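Long-range contact in 3-keto-5-aminohexanoate cleavage protein (Archaeoglobus fulgidus, PDB 3LOT), which probably cleaves 3-keto-5-aminohexanoate or a related beta-keto acid, as a zinc-dependent enzyme of the BKACE family: residues V104-N115 with I163-E174. Sequence-based numbering, arbitrary orientation. Where two conformers were deposited one is given.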
loop_
_atom_site.group_PDB
_atom_site.type_symbol
_atom_site.label_atom_id
_atom_site.label_comp_id
_atom_site.label_asym_id
_atom_site.label_seq_id
_atom_site.Cartn_x
_atom_site.Cartn_y
_atom_site.Cartn_z
ATOM N N VAL D 104 -13.211 35.673 -6.188
ATOM C CA VAL D 104 -11.747 35.812 -6.359
ATOM C C VAL D 104 -11.377 37.166 -6.999
ATOM O O VAL D 104 -10.548 37.881 -6.446
ATOM C CB VAL D 104 -11.099 34.560 -7.000
ATOM C CG1 VAL D 104 -9.629 34.774 -7.305
ATOM C CG2 VAL D 104 -11.270 33.328 -6.047
ATOM N N PRO D 105 -12.045 37.565 -8.084
ATOM C CA PRO D 105 -11.777 38.892 -8.625
ATOM C C PRO D 105 -12.357 40.040 -7.784
ATOM O O PRO D 105 -11.774 41.135 -7.739
ATOM C CB PRO D 105 -12.434 38.839 -10.011
ATOM C CG PRO D 105 -13.388 37.701 -9.926
ATOM C CD PRO D 105 -12.686 36.717 -9.094
ATOM N N ALA D 106 -13.467 39.788 -7.103
ATOM C CA ALA D 106 -14.037 40.782 -6.190
ATOM C C ALA D 106 -13.125 41.066 -4.989
ATOM O O ALA D 106 -12.846 42.235 -4.653
ATOM C CB ALA D 106 -15.424 40.368 -5.748
ATOM N N LEU D 107 -12.674 40.004 -4.321
ATOM C CA LEU D 107 -11.906 40.142 -3.077
ATOM C C LEU D 107 -10.392 40.005 -3.232
ATOM O O LEU D 107 -9.657 40.443 -2.354
ATOM C CB LEU D 107 -12.398 39.162 -1.986
ATOM C CG LEU D 107 -13.627 39.562 -1.142
ATOM C CD1 LEU D 107 -14.805 39.749 -1.989
ATOM C CD2 LEU D 107 -13.893 38.537 -0.070
ATOM N N LYS D 108 -9.926 39.399 -4.313
ATOM C CA LYS D 108 -8.492 39.092 -4.491
ATOM C C LYS D 108 -7.832 38.571 -3.221
ATOM O O LYS D 108 -6.906 39.170 -2.696
ATOM C CB LYS D 108 -7.761 40.331 -5.030
ATOM C CG LYS D 108 -8.341 40.881 -6.299
ATOM C CD LYS D 108 -7.634 42.155 -6.699
ATOM C CE LYS D 108 -7.759 42.475 -8.149
ATOM N NZ LYS D 108 -9.169 42.431 -8.617
ATOM N N PRO D 109 -8.338 37.446 -2.685
ATOM C CA PRO D 109 -7.783 36.923 -1.464
ATOM C C PRO D 109 -6.407 36.310 -1.695
ATOM O O PRO D 109 -6.016 36.035 -2.837
ATOM C CB PRO D 109 -8.781 35.805 -1.058
ATOM C CG PRO D 109 -9.380 35.355 -2.364
ATOM C CD PRO D 109 -9.402 36.587 -3.242
ATOM N N GLU D 110 -5.694 36.093 -0.600
ATOM C CA GLU D 110 -4.381 35.468 -0.641
ATOM C C GLU D 110 -4.441 34.017 -1.094
ATOM O O GLU D 110 -3.514 33.533 -1.735
ATOM C CB GLU D 110 -3.712 35.511 0.735
ATOM C CG GLU D 110 -3.355 36.928 1.285
ATOM C CD GLU D 110 -2.509 36.846 2.539
ATOM O OE1 GLU D 110 -3.093 36.737 3.644
ATOM O OE2 GLU D 110 -1.264 36.859 2.444
ATOM N N ILE D 111 -5.489 33.311 -0.689
ATOM C CA ILE D 111 -5.638 31.895 -1.004
ATOM C C ILE D 111 -7.155 31.631 -1.060
ATOM O O ILE D 111 -7.955 32.301 -0.365
ATOM C CB ILE D 111 -4.861 31.039 0.051
ATOM C CG1 ILE D 111 -4.941 29.534 -0.246
ATOM C CG2 ILE D 111 -5.345 31.349 1.522
ATOM C CD1 ILE D 111 -3.835 28.771 0.376
ATOM N N ALA D 112 -7.564 30.728 -1.933
ATOM C CA ALA D 112 -8.962 30.331 -2.032
ATOM C C ALA D 112 -9.070 28.881 -2.500
ATOM O O ALA D 112 -8.125 28.345 -3.084
ATOM C CB ALA D 112 -9.733 31.222 -2.931
ATOM N N THR D 113 -10.194 28.233 -2.215
ATOM C CA THR D 113 -10.249 26.813 -2.503
ATOM C C THR D 113 -10.555 26.622 -3.992
ATOM O O THR D 113 -11.157 27.485 -4.617
ATOM C CB THR D 113 -11.199 26.024 -1.562
ATOM O OG1 THR D 113 -12.547 26.453 -1.688
ATOM C CG2 THR D 113 -10.769 26.223 -0.147
ATOM N N PHE D 114 -10.115 25.477 -4.514
ATOM C CA PHE D 114 -10.047 25.159 -5.934
ATOM C C PHE D 114 -10.290 23.648 -5.999
ATOM O O PHE D 114 -9.342 22.887 -5.922
ATOM C CB PHE D 114 -8.623 25.491 -6.431
ATOM C CG PHE D 114 -8.476 25.613 -7.919
ATOM C CD1 PHE D 114 -8.634 24.522 -8.730
ATOM C CD2 PHE D 114 -8.123 26.821 -8.477
ATOM C CE1 PHE D 114 -8.441 24.625 -10.095
ATOM C CE2 PHE D 114 -7.908 26.963 -9.839
ATOM C CZ PHE D 114 -8.059 25.860 -10.681
ATOM N N ASN D 115 -11.564 23.262 -6.101
ATOM C CA ASN D 115 -12.023 21.859 -6.177
ATOM C C ASN D 115 -11.721 21.123 -7.508
ATOM O O ASN D 115 -12.006 21.631 -8.609
ATOM C CB ASN D 115 -13.482 21.867 -5.897
ATOM C CG ASN D 115 -13.762 22.399 -4.515
ATOM O OD1 ASN D 115 -13.630 21.654 -3.525
ATOM N ND2 ASN D 115 -14.130 23.705 -4.419
ATOM N N ILE D 163 -8.214 32.764 -13.581
ATOM C CA ILE D 163 -8.784 33.702 -12.640
ATOM C C ILE D 163 -7.900 33.870 -11.389
ATOM O O ILE D 163 -7.667 35.003 -10.917
ATOM C CB ILE D 163 -10.229 33.297 -12.249
ATOM C CG1 ILE D 163 -11.179 33.546 -13.408
ATOM C CG2 ILE D 163 -10.688 34.099 -11.041
ATOM C CD1 ILE D 163 -12.465 32.732 -13.346
ATOM N N PHE D 164 -7.387 32.761 -10.860
ATOM C CA PHE D 164 -6.533 32.832 -9.662
ATOM C C PHE D 164 -5.249 33.570 -9.975
ATOM O O PHE D 164 -4.827 34.443 -9.217
ATOM C CB PHE D 164 -6.230 31.428 -9.103
ATOM C CG PHE D 164 -7.299 30.897 -8.195
ATOM C CD1 PHE D 164 -8.628 30.816 -8.627
ATOM C CD2 PHE D 164 -6.988 30.460 -6.897
ATOM C CE1 PHE D 164 -9.649 30.282 -7.772
ATOM C CE2 PHE D 164 -7.991 29.940 -6.062
ATOM C CZ PHE D 164 -9.320 29.864 -6.510
ATOM N N LYS D 165 -4.638 33.258 -11.109
ATOM C CA LYS D 165 -3.404 33.960 -11.498
ATOM C C LYS D 165 -3.631 35.455 -11.695
ATOM O O LYS D 165 -2.810 36.261 -11.309
ATOM C CB LYS D 165 -2.857 33.346 -12.785
ATOM C CG LYS D 165 -2.110 32.045 -12.573
ATOM C CD LYS D 165 -1.812 31.374 -13.882
ATOM C CE LYS D 165 -1.116 30.038 -13.654
ATOM N NZ LYS D 165 -0.862 29.363 -14.940
ATOM N N GLU D 166 -4.732 35.818 -12.325
ATOM C CA GLU D 166 -5.063 37.240 -12.593
ATOM C C GLU D 166 -5.189 38.086 -11.331
ATOM O O GLU D 166 -4.916 39.263 -11.327
ATOM C CB GLU D 166 -6.389 37.306 -13.323
ATOM C CG GLU D 166 -6.295 36.898 -14.753
ATOM C CD GLU D 166 -7.656 36.639 -15.396
ATOM O OE1 GLU D 166 -8.684 36.890 -14.726
ATOM O OE2 GLU D 166 -7.695 36.184 -16.582
ATOM N N ASN D 167 -5.649 37.480 -10.262
ATOM C CA ASN D 167 -5.909 38.193 -9.024
ATOM C C ASN D 167 -4.899 37.829 -7.950
ATOM O O ASN D 167 -5.094 38.155 -6.759
ATOM C CB ASN D 167 -7.339 37.893 -8.556
ATOM C CG ASN D 167 -8.375 38.398 -9.536
ATOM O OD1 ASN D 167 -8.636 39.611 -9.582
ATOM N ND2 ASN D 167 -8.987 37.486 -10.312
ATOM N N ASP D 168 -3.814 37.168 -8.367
ATOM C CA ASP D 168 -2.703 36.877 -7.488
ATOM C C ASP D 168 -3.248 36.128 -6.275
ATOM O O ASP D 168 -2.945 36.457 -5.124
ATOM C CB ASP D 168 -2.025 38.191 -7.095
ATOM C CG ASP D 168 -0.664 37.991 -6.484
ATOM O OD1 ASP D 168 -0.168 36.866 -6.541
ATOM O OD2 ASP D 168 -0.078 38.957 -5.921
ATOM N N THR D 169 -4.077 35.120 -6.536
ATOM C CA THR D 169 -4.632 34.272 -5.474
ATOM C C THR D 169 -4.054 32.865 -5.584
ATOM O O THR D 169 -4.015 32.295 -6.667
ATOM C CB THR D 169 -6.153 34.217 -5.561
ATOM O OG1 THR D 169 -6.706 35.534 -5.450
ATOM C CG2 THR D 169 -6.746 33.315 -4.449
ATOM N N LYS D 170 -3.595 32.301 -4.471
ATOM C CA LYS D 170 -3.047 30.959 -4.495
ATOM C C LYS D 170 -4.177 29.939 -4.456
ATOM O O LYS D 170 -5.057 30.020 -3.596
ATOM C CB LYS D 170 -2.136 30.655 -3.322
ATOM C CG LYS D 170 -1.419 29.314 -3.531
ATOM C CD LYS D 170 -0.339 29.040 -2.541
ATOM C CE LYS D 170 0.404 27.689 -2.838
ATOM N NZ LYS D 170 1.263 27.764 -4.038
ATOM N N PRO D 171 -4.127 28.950 -5.356
ATOM C CA PRO D 171 -5.065 27.853 -5.279
ATOM C C PRO D 171 -4.749 26.867 -4.160
ATOM O O PRO D 171 -3.618 26.403 -3.995
ATOM C CB PRO D 171 -4.908 27.160 -6.653
ATOM C CG PRO D 171 -4.151 28.106 -7.478
ATOM C CD PRO D 171 -3.320 28.885 -6.585
ATOM N N GLU D 172 -5.773 26.532 -3.399
ATOM C CA GLU D 172 -5.702 25.407 -2.495
ATOM C C GLU D 172 -6.562 24.341 -3.135
ATOM O O GLU D 172 -7.770 24.510 -3.221
ATOM C CB GLU D 172 -6.248 25.765 -1.132
ATOM C CG GLU D 172 -6.218 24.581 -0.177
ATOM C CD GLU D 172 -6.632 24.925 1.219
ATOM O OE1 GLU D 172 -7.839 24.943 1.470
ATOM O OE2 GLU D 172 -5.753 25.086 2.078
ATOM N N LEU D 173 -5.936 23.228 -3.521
ATOM C CA LEU D 173 -6.506 22.329 -4.513
ATOM C C LEU D 173 -7.155 21.199 -3.763
ATOM O O LEU D 173 -6.468 20.344 -3.247
ATOM C CB LEU D 173 -5.405 21.814 -5.427
ATOM C CG LEU D 173 -4.625 22.903 -6.218
ATOM C CD1 LEU D 173 -3.356 22.295 -6.754
ATOM C CD2 LEU D 173 -5.494 23.449 -7.350
ATOM N N GLU D 174 -8.474 21.198 -3.742
ATOM C CA GLU D 174 -9.212 20.291 -2.885
ATOM C C GLU D 174 -9.353 19.002 -3.667
ATOM O O GLU D 174 -9.794 19.033 -4.833
ATOM C CB GLU D 174 -10.587 20.860 -2.555
ATOM C CG GLU D 174 -10.602 22.359 -2.211
ATOM C CD GLU D 174 -9.767 22.730 -0.998
ATOM O OE1 GLU D 174 -9.480 21.852 -0.152
ATOM O OE2 GLU D 174 -9.385 23.922 -0.901
#
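Ile163 meets helix 103-107 through CG2, which packs on Val104 CG1 and Pro105 CD. Next along the helix, the Phe164 ring lies between Val104 and Phe114. Phe114 points an edge at it in a T-shaped pair, with centroids 5.0 Å apart and planes at 70°. Phe114 CD2 sits over the ring centre, and Val104 CG1 is offset toward the rim on the opposite face.

Asn167 follows the helix. Its OD1 accepts a hydrogen bond from Lys108 NZ at 3.0 Å, in the carbonyl plane. Lys108 is bent at its last torsion (chi4 51°), which brings NZ also to Pro105 O. Asn167 ND2 turns back to Ile163 O at 2.9 Å, and these two bonds fix the amide's rotation. With an alanine in place of Asn167 both bonds go, and Lys108 NZ would probably be left with one acceptor fewer and Pro105 with a gap beside it.

Asp168, with positive phi, closes the helix in a Schellman motif. Thr169 OG1 then donates to Pro109 O at 2.7 Å, while its CG2 approaches Ala112.

From Lys170 the strands run parallel. Lys170 N binds Glu110 O, Ala112 N binds Lys170 O, and Glu172 N binds Ala112 O. Pro171 CB and Leu173 CD2 pack obliquely on the Phe114 ring. Leu173 CD2 lies 3.6 Å from Phe114 CD1. Glu174 N reaches Phe114 O at 2.9 Å, and Glu174 OE1 is hydrogen-bonded to Gln200.

Thr113 lies beside the zinc ligand His50, and Thr113 and Asn115 hydrogen-bond an unidentified ligand. Their face of the sheet looks toward the zinc site. Neighbouring parallel strands, each entered from a helix on the outside, are characteristic of a TIM barrel.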